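Local coordinates for alpha-galactosidase (PDB 3MI6), which probably hydrolyses terminal, non-reducing alpha-D-galactose residues from alpha-galactosides such as galactose oligosaccharides and galactomannans, as a member of glycosyl hydrolase family 36, at residues Arg586-Thr592 / Asp726-Gln730; Phe598-Tyr604 / Gln622-Tyr626; Phe561-Tyr565 / Arg640-Phe645. All coordinates share one frame; numbering follows the deposited sequence.

Contact 1: residues Arg586-Thr592 / Asp726-Gln730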
ATOM      1  N   ARG D 586     -22.681   6.373  23.426  1.00 37.36           N
ATOM      2  CA  ARG D 586     -21.902   5.231  23.880  1.00 36.72           C
ATOM      3  C   ARG D 586     -22.029   5.059  25.399  1.00 36.99           C
ATOM      4  O   ARG D 586     -22.224   6.024  26.127  1.00 37.89           O
ATOM      5  CB  ARG D 586     -20.437   5.391  23.456  1.00 34.88           C
ATOM      6  CG  ARG D 586     -19.486   4.415  24.105  1.00 34.71           C
ATOM      7  CD  ARG D 586     -18.250   4.187  23.254  1.00 33.07           C
ATOM      8  NE  ARG D 586     -18.585   4.035  21.845  1.00 34.96           N
ATOM      9  CZ  ARG D 586     -18.212   4.882  20.874  1.00 39.23           C
ATOM     10  NH1 ARG D 586     -17.465   5.959  21.136  1.00 35.45           N
ATOM     11  NH2 ARG D 586     -18.582   4.642  19.619  1.00 39.38           N
ATOM     12  N   ILE D 587     -21.961   3.819  25.867  1.00 37.32           N
ATOM     13  CA  ILE D 587     -21.955   3.524  27.293  1.00 36.32           C
ATOM     14  C   ILE D 587     -20.609   2.911  27.573  1.00 34.75           C
ATOM     15  O   ILE D 587     -20.118   2.129  26.775  1.00 35.59           O
ATOM     16  CB  ILE D 587     -23.039   2.487  27.703  1.00 34.65           C
ATOM     17  CG1 ILE D 587     -24.450   2.988  27.390  1.00 34.36           C
ATOM     18  CG2 ILE D 587     -22.919   2.132  29.191  1.00 28.91           C
ATOM     19  CD1 ILE D 587     -25.546   1.974  27.742  1.00 30.11           C
ATOM     20  N   THR D 588     -20.034   3.242  28.721  1.00 35.42           N
ATOM     21  CA  THR D 588     -18.670   2.863  29.044  1.00 32.20           C
ATOM     22  C   THR D 588     -18.529   2.637  30.537  1.00 31.33           C
ATOM     23  O   THR D 588     -19.205   3.277  31.319  1.00 33.49           O
ATOM     24  CB  THR D 588     -17.737   3.997  28.618  1.00 33.54           C
ATOM     25  OG1 THR D 588     -17.398   3.836  27.226  1.00 34.78           O
ATOM     26  CG2 THR D 588     -16.491   3.977  29.442  1.00 33.55           C
ATOM     27  N   SER D 589     -17.657   1.741  30.963  1.00 32.09           N
ATOM     28  CA  SER D 589     -17.497   1.558  32.411  1.00 33.62           C
ATOM     29  C   SER D 589     -17.011   2.839  33.079  1.00 35.82           C
ATOM     30  O   SER D 589     -16.349   3.668  32.451  1.00 37.05           O
ATOM     31  CB  SER D 589     -16.511   0.432  32.708  1.00 34.46           C
ATOM     32  OG  SER D 589     -15.227   0.777  32.230  1.00 37.42           O
ATOM     33  N   LEU D 590     -17.309   3.011  34.359  1.00 34.56           N
ATOM     34  CA  LEU D 590     -16.737   4.150  35.066  1.00 34.16           C
ATOM     35  C   LEU D 590     -15.209   4.022  35.181  1.00 33.89           C
ATOM     36  O   LEU D 590     -14.489   5.018  35.212  1.00 32.82           O
ATOM     37  CB  LEU D 590     -17.394   4.312  36.430  1.00 34.01           C
ATOM     38  CG  LEU D 590     -16.883   5.368  37.396  1.00 36.05           C
ATOM     39  CD1 LEU D 590     -16.912   6.750  36.778  1.00 33.56           C
ATOM     40  CD2 LEU D 590     -17.762   5.307  38.621  1.00 40.88           C
ATOM     41  N   LYS D 591     -14.719   2.788  35.234  1.00 35.41           N
ATOM     42  CA  LYS D 591     -13.282   2.523  35.300  1.00 34.67           C
ATOM     43  C   LYS D 591     -12.549   3.034  34.060  1.00 32.92           C
ATOM     44  O   LYS D 591     -11.472   3.602  34.158  1.00 34.69           O
ATOM     45  CB  LYS D 591     -13.027   1.025  35.495  1.00 35.51           C
ATOM     46  CG  LYS D 591     -11.561   0.611  35.480  1.00 38.25           C
ATOM     47  CD  LYS D 591     -11.403  -0.891  35.216  1.00 35.71           C
ATOM     48  CE  LYS D 591      -9.927  -1.294  35.335  1.00 42.72           C
ATOM     49  NZ  LYS D 591      -9.635  -2.719  34.919  1.00 44.85           N
ATOM     50  N   THR D 592     -13.134   2.849  32.890  1.00 31.52           N
ATOM     51  CA  THR D 592     -12.474   3.278  31.673  1.00 31.47           C
ATOM     52  C   THR D 592     -12.508   4.801  31.496  1.00 32.57           C
ATOM     53  O   THR D 592     -11.472   5.413  31.226  1.00 31.45           O
ATOM     54  CB  THR D 592     -13.063   2.569  30.442  1.00 34.28           C
ATOM     55  OG1 THR D 592     -12.904   1.145  30.586  1.00 34.58           O
ATOM     56  CG2 THR D 592     -12.365   3.035  29.170  1.00 29.96           C
ATOM     57  N   ASP D 726     -16.518  -4.526  26.306  1.00 36.22           N
ATOM     58  CA  ASP D 726     -16.081  -3.547  25.319  1.00 35.55           C
ATOM     59  C   ASP D 726     -15.479  -2.350  26.044  1.00 33.23           C
ATOM     60  O   ASP D 726     -15.732  -2.169  27.231  1.00 36.85           O
ATOM     61  CB  ASP D 726     -17.233  -3.149  24.404  1.00 32.60           C
ATOM     62  CG  ASP D 726     -17.553  -4.227  23.376  1.00 35.81           C
ATOM     63  OD1 ASP D 726     -16.690  -5.091  23.105  1.00 35.47           O
ATOM     64  OD2 ASP D 726     -18.672  -4.216  22.829  1.00 38.03           O
ATOM     65  N   PHE D 727     -14.641  -1.578  25.359  1.00 30.62           N
ATOM     66  CA  PHE D 727     -14.013  -0.409  25.965  1.00 33.49           C
ATOM     67  C   PHE D 727     -13.348  -0.765  27.304  1.00 33.55           C
ATOM     68  O   PHE D 727     -13.712  -0.243  28.373  1.00 31.63           O
ATOM     69  CB  PHE D 727     -15.049   0.719  26.127  1.00 33.30           C
ATOM     70  CG  PHE D 727     -16.091   0.736  25.042  1.00 32.33           C
ATOM     71  CD1 PHE D 727     -15.731   0.938  23.718  1.00 31.49           C
ATOM     72  CD2 PHE D 727     -17.426   0.525  25.338  1.00 31.45           C
ATOM     73  CE1 PHE D 727     -16.678   0.929  22.715  1.00 30.02           C
ATOM     74  CE2 PHE D 727     -18.375   0.524  24.334  1.00 31.09           C
ATOM     75  CZ  PHE D 727     -18.000   0.725  23.024  1.00 30.52           C
ATOM     76  N   TYR D 728     -12.374  -1.667  27.228  1.00 34.30           N
ATOM     77  CA  TYR D 728     -11.773  -2.264  28.417  1.00 34.00           C
ATOM     78  C   TYR D 728     -10.429  -1.636  28.662  1.00 34.91           C
ATOM     79  O   TYR D 728      -9.708  -1.312  27.716  1.00 33.25           O
ATOM     80  CB  TYR D 728     -11.584  -3.773  28.241  1.00 33.73           C
ATOM     81  CG  TYR D 728     -11.440  -4.526  29.543  1.00 36.83           C
ATOM     82  CD1 TYR D 728     -12.562  -5.025  30.209  1.00 39.90           C
ATOM     83  CD2 TYR D 728     -10.196  -4.748  30.109  1.00 37.51           C
ATOM     84  CE1 TYR D 728     -12.447  -5.725  31.403  1.00 39.59           C
ATOM     85  CE2 TYR D 728     -10.067  -5.446  31.307  1.00 40.06           C
ATOM     86  CZ  TYR D 728     -11.199  -5.933  31.949  1.00 43.92           C
ATOM     87  OH  TYR D 728     -11.084  -6.626  33.137  1.00 45.03           O
ATOM     88  N   THR D 729     -10.093  -1.476  29.936  1.00 32.25           N
ATOM     89  CA  THR D 729      -8.828  -0.887  30.303  1.00 31.77           C
ATOM     90  C   THR D 729      -8.002  -1.780  31.206  1.00 33.00           C
ATOM     91  O   THR D 729      -8.496  -2.326  32.183  1.00 37.75           O
ATOM     92  CB  THR D 729      -9.031   0.418  31.048  1.00 33.74           C
ATOM     93  OG1 THR D 729      -9.911   1.264  30.292  1.00 32.91           O
ATOM     94  CG2 THR D 729      -7.685   1.091  31.266  1.00 29.75           C
ATOM     95  N   GLN D 730      -6.733  -1.912  30.864  1.00 33.23           N
ATOM     96  CA  GLN D 730      -5.751  -2.545  31.716  1.00 30.28           C
ATOM     97  C   GLN D 730      -4.688  -1.506  32.102  1.00 30.40           C
ATOM     98  O   GLN D 730      -4.017  -0.934  31.245  1.00 28.17           O
ATOM     99  CB  GLN D 730      -5.139  -3.729  30.982  1.00 28.88           C
ATOM    100  CG  GLN D 730      -6.138  -4.835  30.713  1.00 30.34           C
ATOM    101  CD  GLN D 730      -5.879  -5.581  29.412  1.00 32.87           C
ATOM    102  OE1 GLN D 730      -5.601  -4.985  28.370  1.00 34.15           O
ATOM    103  NE2 GLN D 730      -6.003  -6.892  29.463  1.00 36.12           N
TER
HETATM  104  O   HOH W   1     -12.766  -1.895  32.125  1.00 42.40           O
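The hydroxyl OG1 of Thr-592 is gripped from two points of residues 726-730: it donates to Phe-727 O at 2.7 Å and accepts from Thr-729 OG1 at 3.0 Å. A water adds a weak link between this hydroxyl and Thr-729 N. With chi1 at -59°, OG1 of Thr-592 swings beside its own backbone N and points at the opposing strand. The donor stands 27° out of the carbonyl plane of Phe-727. Next to it, Lys-591 runs out as an extended chain and ends with NZ 3.0 Å from Thr-729 O, almost head-on to that carbonyl. Just before the helix, Ser-589 is the N-cap, its OG accepting from Thr-592 N at 3.0 Å.

The other half of the contact centres on the Phe-727 ring. CD of Arg-586 lies over one face of it, a CH-pi contact 3.7 Å from the centroid, with the guanidinium and ring planes 49° apart. Ile-587 O comes to 3.4 Å from CE2 of Phe-727. The guanidinium finds its partners elsewhere: Asp-726 of the second subunit, and Asp-552 and Glu-555 of its own chain. Phe-727 and Tyr-728 together oppose Gln-670 in a G1 beta bulge.

A valine in place of Thr-592 would probably cost Phe-727 O this hydroxyl donor and Thr-729 OG1 its acceptor here, weakening the hold of the helix start on the strand. The chemistry thus joins the beginning of helix 590-597, in the barrel region, to the start of strand 728-736 of the C-terminal domain and the residue before it through hydroxyl and ammonium bonds, while the Arg-586 aliphatic chain packs on Phe-727 and its charge is shared between the second subunit and acidic groups of its own chain.

Contact 2: residues Phe598-Tyr604 / Gln622-Tyr626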
ATOM      1  N   PHE D 598      -7.185  10.183  33.405  1.00 30.11           N
ATOM      2  CA  PHE D 598      -5.983  10.376  34.210  1.00 30.21           C
ATOM      3  C   PHE D 598      -4.857  10.964  33.374  1.00 33.79           C
ATOM      4  O   PHE D 598      -4.043  11.713  33.891  1.00 36.55           O
ATOM      5  CB  PHE D 598      -5.471   9.079  34.821  1.00 29.28           C
ATOM      6  CG  PHE D 598      -6.425   8.428  35.761  1.00 31.54           C
ATOM      7  CD1 PHE D 598      -7.303   9.181  36.509  1.00 30.63           C
ATOM      8  CD2 PHE D 598      -6.431   7.050  35.905  1.00 31.06           C
ATOM      9  CE1 PHE D 598      -8.172   8.573  37.369  1.00 32.01           C
ATOM     10  CE2 PHE D 598      -7.294   6.438  36.774  1.00 30.39           C
ATOM     11  CZ  PHE D 598      -8.165   7.193  37.504  1.00 33.44           C
ATOM     12  N   PHE D 599      -4.791  10.622  32.090  1.00 33.35           N
ATOM     13  CA  PHE D 599      -3.664  11.065  31.270  1.00 31.81           C
ATOM     14  C   PHE D 599      -3.867  12.482  30.721  1.00 33.52           C
ATOM     15  O   PHE D 599      -3.849  12.746  29.511  1.00 36.09           O
ATOM     16  CB  PHE D 599      -3.339  10.029  30.196  1.00 31.66           C
ATOM     17  CG  PHE D 599      -2.856   8.732  30.767  1.00 30.91           C
ATOM     18  CD1 PHE D 599      -3.756   7.816  31.296  1.00 30.61           C
ATOM     19  CD2 PHE D 599      -1.495   8.440  30.814  1.00 29.19           C
ATOM     20  CE1 PHE D 599      -3.322   6.623  31.829  1.00 30.87           C
ATOM     21  CE2 PHE D 599      -1.046   7.253  31.339  1.00 28.05           C
ATOM     22  CZ  PHE D 599      -1.956   6.337  31.851  1.00 31.80           C
ATOM     23  N   GLY D 600      -4.051  13.391  31.665  1.00 32.27           N
ATOM     24  CA  GLY D 600      -4.279  14.781  31.382  1.00 33.18           C
ATOM     25  C   GLY D 600      -4.618  15.395  32.716  1.00 34.45           C
ATOM     26  O   GLY D 600      -4.135  14.962  33.762  1.00 33.62           O
ATOM     27  N   ASP D 601      -5.482  16.392  32.682  1.00 36.27           N
ATOM     28  CA  ASP D 601      -5.884  17.088  33.888  1.00 37.93           C
ATOM     29  C   ASP D 601      -7.303  16.677  34.277  1.00 36.79           C
ATOM     30  O   ASP D 601      -8.292  17.213  33.759  1.00 36.19           O
ATOM     31  CB  ASP D 601      -5.727  18.600  33.685  1.00 37.00           C
ATOM     32  CG  ASP D 601      -4.314  18.968  33.231  1.00 39.47           C
ATOM     33  OD1 ASP D 601      -3.360  18.294  33.679  1.00 37.11           O
ATOM     34  OD2 ASP D 601      -4.150  19.901  32.410  1.00 42.22           O
ATOM     35  N   LEU D 602      -7.364  15.718  35.201  1.00 34.83           N
ATOM     36  CA  LEU D 602      -8.602  15.058  35.618  1.00 35.64           C
ATOM     37  C   LEU D 602      -9.629  16.028  36.182  1.00 35.39           C
ATOM     38  O   LEU D 602      -9.286  16.985  36.871  1.00 37.29           O
ATOM     39  CB  LEU D 602      -8.307  13.939  36.638  1.00 34.97           C
ATOM     40  CG  LEU D 602      -9.509  13.122  37.114  1.00 35.09           C
ATOM     41  CD1 LEU D 602     -10.123  12.377  35.953  1.00 31.11           C
ATOM     42  CD2 LEU D 602      -9.129  12.159  38.236  1.00 33.42           C
ATOM     43  N   GLY D 603     -10.891  15.767  35.870  1.00 36.10           N
ATOM     44  CA  GLY D 603     -11.991  16.640  36.231  1.00 36.07           C
ATOM     45  C   GLY D 603     -13.268  15.838  36.126  1.00 37.15           C
ATOM     46  O   GLY D 603     -13.279  14.787  35.494  1.00 38.29           O
ATOM     47  N   TYR D 604     -14.329  16.299  36.770  1.00 36.97           N
ATOM     48  CA  TYR D 604     -15.594  15.578  36.746  1.00 38.50           C
ATOM     49  C   TYR D 604     -16.697  16.484  36.280  1.00 40.20           C
ATOM     50  O   TYR D 604     -16.761  17.637  36.680  1.00 44.58           O
ATOM     51  CB  TYR D 604     -15.919  14.961  38.112  1.00 39.01           C
ATOM     52  CG  TYR D 604     -15.019  13.809  38.420  1.00 36.24           C
ATOM     53  CD1 TYR D 604     -15.433  12.503  38.198  1.00 37.33           C
ATOM     54  CD2 TYR D 604     -13.731  14.025  38.879  1.00 35.19           C
ATOM     55  CE1 TYR D 604     -14.582  11.421  38.451  1.00 37.20           C
ATOM     56  CE2 TYR D 604     -12.875  12.967  39.133  1.00 36.88           C
ATOM     57  CZ  TYR D 604     -13.306  11.666  38.918  1.00 36.12           C
ATOM     58  OH  TYR D 604     -12.458  10.626  39.171  1.00 33.81           O
ATOM     59  N   GLN D 622     -10.792   6.847  42.531  1.00 37.74           N
ATOM     60  CA  GLN D 622     -10.153   7.441  41.361  1.00 36.70           C
ATOM     61  C   GLN D 622      -9.398   8.726  41.735  1.00 36.29           C
ATOM     62  O   GLN D 622      -8.263   8.943  41.296  1.00 36.17           O
ATOM     63  CB  GLN D 622     -11.172   7.732  40.262  1.00 35.82           C
ATOM     64  CG  GLN D 622     -11.870   6.512  39.711  1.00 37.08           C
ATOM     65  CD  GLN D 622     -12.693   6.831  38.476  1.00 36.42           C
ATOM     66  OE1 GLN D 622     -13.013   7.984  38.231  1.00 37.27           O
ATOM     67  NE2 GLN D 622     -13.031   5.812  37.688  1.00 37.24           N
ATOM     68  N   VAL D 623     -10.025   9.561  42.559  1.00 35.18           N
ATOM     69  CA  VAL D 623      -9.439  10.826  42.984  1.00 33.80           C
ATOM     70  C   VAL D 623      -8.206  10.654  43.884  1.00 36.75           C
ATOM     71  O   VAL D 623      -7.201  11.352  43.708  1.00 35.65           O
ATOM     72  CB  VAL D 623     -10.502  11.724  43.660  1.00 36.88           C
ATOM     73  CG1 VAL D 623      -9.867  13.015  44.213  1.00 39.27           C
ATOM     74  CG2 VAL D 623     -11.610  12.054  42.675  1.00 32.38           C
ATOM     75  N   ALA D 624      -8.275   9.722  44.838  1.00 38.61           N
ATOM     76  CA  ALA D 624      -7.125   9.415  45.699  1.00 35.90           C
ATOM     77  C   ALA D 624      -6.003   8.820  44.865  1.00 34.80           C
ATOM     78  O   ALA D 624      -4.830   9.136  45.051  1.00 34.41           O
ATOM     79  CB  ALA D 624      -7.521   8.463  46.785  1.00 32.58           C
ATOM     80  N   PHE D 625      -6.376   7.961  43.931  1.00 33.84           N
ATOM     81  CA  PHE D 625      -5.398   7.373  43.043  1.00 35.52           C
ATOM     82  C   PHE D 625      -4.738   8.448  42.195  1.00 36.89           C
ATOM     83  O   PHE D 625      -3.511   8.499  42.083  1.00 36.78           O
ATOM     84  CB  PHE D 625      -6.046   6.332  42.129  1.00 34.42           C
ATOM     85  CG  PHE D 625      -5.087   5.712  41.160  1.00 33.51           C
ATOM     86  CD1 PHE D 625      -4.085   4.870  41.608  1.00 32.74           C
ATOM     87  CD2 PHE D 625      -5.186   5.962  39.809  1.00 33.83           C
ATOM     88  CE1 PHE D 625      -3.204   4.296  40.730  1.00 34.01           C
ATOM     89  CE2 PHE D 625      -4.305   5.380  38.918  1.00 33.10           C
ATOM     90  CZ  PHE D 625      -3.321   4.551  39.379  1.00 35.03           C
ATOM     91  N   TYR D 626      -5.555   9.301  41.583  1.00 34.86           N
ATOM     92  CA  TYR D 626      -5.027  10.318  40.696  1.00 33.41           C
ATOM     93  C   TYR D 626      -4.118  11.275  41.441  1.00 36.21           C
ATOM     94  O   TYR D 626      -3.051  11.647  40.932  1.00 35.20           O
ATOM     95  CB  TYR D 626      -6.151  11.085  40.025  1.00 33.14           C
ATOM     96  CG  TYR D 626      -5.665  12.133  39.053  1.00 33.93           C
ATOM     97  CD1 TYR D 626      -5.221  11.775  37.785  1.00 33.78           C
ATOM     98  CD2 TYR D 626      -5.659  13.486  39.395  1.00 33.23           C
ATOM     99  CE1 TYR D 626      -4.778  12.738  36.882  1.00 34.87           C
ATOM    100  CE2 TYR D 626      -5.216  14.455  38.504  1.00 33.55           C
ATOM    101  CZ  TYR D 626      -4.783  14.078  37.249  1.00 35.44           C
ATOM    102  OH  TYR D 626      -4.360  15.029  36.356  1.00 34.06           O
TER
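Tyr-626 leaves its helix with CG opposite its own backbone N (chi1 -178°), which carries the phenol across to Gly-600 and Leu-602; Leu-602, with a similar first torsion of -177°, lays its side chain on that ring. CB of Leu-602 sits squarely over the ring centre, 3.5 Å from the centroid, while CD2 covers the CG end. The hydroxyl at the far end is used twice: OH of Tyr-626 donates to Gly-600 O at 2.6 Å, in the carbonyl plane on a lone pair, and accepts from Leu-602 N at 3.3 Å in a nearly straight bond (169°). Gln-634 is a further partner of this oxygen.

Phe-598 completes an aromatic cluster with Tyr-626 and Phe-625. Its ring is slid well past that of Tyr-626, with CD1 to CD1 at 3.6 Å between the two, and its CE2 meets the edge of Phe-625 at CD2. At the other end, OH of Tyr-604 donates to Gln-622 OE1 at 2.9 Å, again on a lone pair, and Val-623 CG2 packs by the same ring.

Strand 601-604 is the eighth of the closed parallel barrel, between strands 572-576 and 333-335, and helix 613-628 covers its outer side, the axis of residues 622-626 running nearly antiparallel to the strand. Phe-633 meets Phe-598, and Phe-625 reaches Ile-665 of strand 663-670 in the C-terminal sheet.

Contact 3: residues Phe561-Tyr565 / Arg640-Phe645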
ATOM      1  N   PHE D 561      -4.730  10.791  21.918  1.00 29.22           N
ATOM      2  CA  PHE D 561      -3.610  10.192  21.235  1.00 27.70           C
ATOM      3  C   PHE D 561      -3.077  11.175  20.199  1.00 29.42           C
ATOM      4  O   PHE D 561      -1.885  11.460  20.168  1.00 30.31           O
ATOM      5  CB  PHE D 561      -4.026   8.896  20.558  1.00 28.86           C
ATOM      6  CG  PHE D 561      -2.890   7.943  20.341  1.00 30.76           C
ATOM      7  CD1 PHE D 561      -2.205   7.929  19.144  1.00 28.82           C
ATOM      8  CD2 PHE D 561      -2.507   7.061  21.342  1.00 28.24           C
ATOM      9  CE1 PHE D 561      -1.172   7.049  18.953  1.00 28.47           C
ATOM     10  CE2 PHE D 561      -1.478   6.194  21.147  1.00 27.43           C
ATOM     11  CZ  PHE D 561      -0.810   6.189  19.953  1.00 27.46           C
ATOM     12  N   GLY D 562      -3.961  11.695  19.353  1.00 27.94           N
ATOM     13  CA  GLY D 562      -3.556  12.639  18.330  1.00 28.84           C
ATOM     14  C   GLY D 562      -3.002  13.933  18.909  1.00 29.80           C
ATOM     15  O   GLY D 562      -1.959  14.427  18.473  1.00 31.22           O
ATOM     16  N   THR D 563      -3.684  14.487  19.903  1.00 27.73           N
ATOM     17  CA  THR D 563      -3.218  15.730  20.489  1.00 29.63           C
ATOM     18  C   THR D 563      -1.777  15.605  21.016  1.00 30.72           C
ATOM     19  O   THR D 563      -0.974  16.532  20.856  1.00 31.12           O
ATOM     20  CB  THR D 563      -4.196  16.247  21.571  1.00 31.31           C
ATOM     21  OG1 THR D 563      -5.486  16.446  20.978  1.00 32.12           O
ATOM     22  CG2 THR D 563      -3.710  17.564  22.159  1.00 29.04           C
ATOM     23  N   SER D 564      -1.441  14.458  21.608  1.00 29.34           N
ATOM     24  CA  SER D 564      -0.113  14.252  22.208  1.00 28.41           C
ATOM     25  C   SER D 564       1.084  14.409  21.257  1.00 28.76           C
ATOM     26  O   SER D 564       2.191  14.717  21.699  1.00 29.64           O
ATOM     27  CB  SER D 564      -0.033  12.902  22.919  1.00 26.69           C
ATOM     28  OG  SER D 564      -0.163  11.836  21.999  1.00 28.17           O
ATOM     29  N   TYR D 565       0.871  14.200  19.963  1.00 28.43           N
ATOM     30  CA  TYR D 565       1.936  14.422  18.989  1.00 27.51           C
ATOM     31  C   TYR D 565       2.405  15.874  19.072  1.00 29.95           C
ATOM     32  O   TYR D 565       3.592  16.183  18.913  1.00 30.00           O
ATOM     33  CB  TYR D 565       1.470  14.070  17.577  1.00 26.15           C
ATOM     34  CG  TYR D 565       1.414  12.580  17.329  1.00 28.50           C
ATOM     35  CD1 TYR D 565       0.231  11.861  17.504  1.00 29.36           C
ATOM     36  CD2 TYR D 565       2.557  11.870  16.924  1.00 31.35           C
ATOM     37  CE1 TYR D 565       0.188  10.452  17.283  1.00 29.41           C
ATOM     38  CE2 TYR D 565       2.522  10.479  16.699  1.00 29.58           C
ATOM     39  CZ  TYR D 565       1.336   9.773  16.889  1.00 28.93           C
ATOM     40  OH  TYR D 565       1.300   8.405  16.668  1.00 29.69           O
ATOM     41  N   ARG D 640       3.704   7.167  23.508  1.00 30.12           N
ATOM     42  CA  ARG D 640       2.662   6.435  22.804  1.00 28.99           C
ATOM     43  C   ARG D 640       3.200   5.055  22.459  1.00 30.47           C
ATOM     44  O   ARG D 640       4.358   4.914  22.082  1.00 29.79           O
ATOM     45  CB  ARG D 640       2.271   7.146  21.507  1.00 29.31           C
ATOM     46  CG  ARG D 640       1.486   8.441  21.675  1.00 30.59           C
ATOM     47  CD  ARG D 640       1.425   9.199  20.349  1.00 28.04           C
ATOM     48  NE  ARG D 640       2.760   9.558  19.890  1.00 30.26           N
ATOM     49  CZ  ARG D 640       3.338  10.746  20.097  1.00 32.23           C
ATOM     50  NH1 ARG D 640       2.679  11.700  20.758  1.00 29.44           N
ATOM     51  NH2 ARG D 640       4.570  10.988  19.634  1.00 28.69           N
ATOM     52  N   ILE D 641       2.357   4.037  22.568  1.00 29.54           N
ATOM     53  CA  ILE D 641       2.774   2.688  22.253  1.00 29.55           C
ATOM     54  C   ILE D 641       1.916   2.167  21.088  1.00 32.76           C
ATOM     55  O   ILE D 641       2.274   2.356  19.920  1.00 33.91           O
ATOM     56  CB  ILE D 641       2.733   1.789  23.550  1.00 32.84           C
ATOM     57  CG1 ILE D 641       3.784   2.273  24.553  1.00 31.72           C
ATOM     58  CG2 ILE D 641       2.960   0.305  23.257  1.00 32.08           C
ATOM     59  CD1 ILE D 641       3.664   1.663  25.920  1.00 31.25           C
ATOM     60  N   ASP D 642       0.786   1.535  21.410  1.00 30.82           N
ATOM     61  CA  ASP D 642      -0.170   1.042  20.418  1.00 31.53           C
ATOM     62  C   ASP D 642      -1.096   2.171  19.946  1.00 31.19           C
ATOM     63  O   ASP D 642      -1.674   2.892  20.773  1.00 29.66           O
ATOM     64  CB  ASP D 642      -1.005  -0.104  21.017  1.00 30.29           C
ATOM     65  CG  ASP D 642      -0.147  -1.305  21.426  1.00 39.03           C
ATOM     66  OD1 ASP D 642       0.338  -2.003  20.497  1.00 40.50           O
ATOM     67  OD2 ASP D 642       0.032  -1.562  22.659  1.00 35.73           O
ATOM     68  N   SER D 643      -1.257   2.307  18.630  1.00 29.12           N
ATOM     69  CA  SER D 643      -1.975   3.448  18.050  1.00 28.50           C
ATOM     70  C   SER D 643      -3.300   3.112  17.388  1.00 30.72           C
ATOM     71  O   SER D 643      -3.350   2.237  16.534  1.00 34.92           O
ATOM     72  CB  SER D 643      -1.105   4.124  17.008  1.00 29.31           C
ATOM     73  OG  SER D 643      -1.843   5.124  16.340  1.00 33.46           O
ATOM     74  N   PRO D 644      -4.373   3.835  17.749  1.00 31.76           N
ATOM     75  CA  PRO D 644      -5.692   3.639  17.142  1.00 32.16           C
ATOM     76  C   PRO D 644      -5.700   4.126  15.704  1.00 34.05           C
ATOM     77  O   PRO D 644      -6.720   4.003  15.022  1.00 34.66           O
ATOM     78  CB  PRO D 644      -6.578   4.567  17.958  1.00 30.07           C
ATOM     79  CG  PRO D 644      -5.679   5.653  18.324  1.00 30.80           C
ATOM     80  CD  PRO D 644      -4.371   5.000  18.646  1.00 30.06           C
ATOM     81  N   PHE D 645      -4.574   4.678  15.251  1.00 33.08           N
ATOM     82  CA  PHE D 645      -4.471   5.190  13.889  1.00 32.17           C
ATOM     83  C   PHE D 645      -3.659   4.283  12.975  1.00 34.51           C
ATOM     84  O   PHE D 645      -3.458   4.609  11.801  1.00 37.80           O
ATOM     85  CB  PHE D 645      -3.877   6.595  13.894  1.00 29.70           C
ATOM     86  CG  PHE D 645      -4.678   7.584  14.672  1.00 29.76           C
ATOM     87  CD1 PHE D 645      -5.922   7.998  14.226  1.00 29.49           C
ATOM     88  CD2 PHE D 645      -4.186   8.122  15.856  1.00 32.09           C
ATOM     89  CE1 PHE D 645      -6.667   8.942  14.958  1.00 30.29           C
ATOM     90  CE2 PHE D 645      -4.932   9.072  16.596  1.00 30.87           C
ATOM     91  CZ  PHE D 645      -6.162   9.472  16.149  1.00 27.93           C
TER
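A domain-joining contact, part cation-pi stack and part apolar sandwich, sets helix 553-566 of the barrel region against residues 640-645, the end of strand 637-640 and the loop after it. Arg-640 supplies much of it. Its guanidinium lies flat on the Tyr-565 ring, the planes only 14° apart and CZ of Arg-640 3.6 Å from the centroid of Tyr-565, which makes a cation-pi pair. The arginine chain is bent at chi3 (-61°), and the bend turns the guanidinium onto the tyrosine while CG stays over a face of Phe-561, 3.9 Å from that centroid.

The opposite face of Phe-561 is taken by Pro-644, whose CD stands over the ring centre at 3.6 Å from the centroid, nearly on the ring normal. The phenylalanine is therefore held between an arginine chain and a proline. CE1 of Phe-561 comes to 3.3 Å from Ser-643 OG, an oxygen already engaged in an ST turn by Phe-645 N. The edge of the Phe-645 ring meets Phe-561 at CD1 and the backbone of Gly-562.

A polar bond fixes the rotation of the guanidinium: NH1 of Arg-640 donates to Ser-564 OG at 3.1 Å, with the serine oxygen in the guanidinium plane, and that hydroxyl in turn donates to Phe-561 O. Asp-242 takes the arginine NE in a salt bridge and Ser-309 bonds to NH2, so the buried charge is probably well compensated.

Strand 651-657 flanks the loop, with Thr-652 against both Phe-561 and Pro-644, and Ile-641 and Asp-642 form a classic beta bulge opposite Ser-653. Leu-206 of strand 205-210 touches both Tyr-565 and Phe-645, so the N-terminal domain closes on the same spot.

Contact 2 is the buried one, an internal seam of the barrel between strand 601-604 and its covering helix, built on aromatic packing and hydroxyl bonds. Contacts 1 and 3 are only partly buried and both tie the barrel region to the C-terminal antiparallel sheet or its loops, contact 1 by hydroxyl and ammonium bonds near a subunit boundary, contact 3 by an arginine stacked on a tyrosine, its chain over a phenylalanine, close to the N-terminal domain. Contacts 1 and 2 touch where Leu-590 O meets Gln-622 NE2, a probable hydrogen bond, whereas contact 3 stands about 8 to 9 Å from the other two at the nearest atoms. Helix 553-566 carries contact 3 and also flanks contact 1.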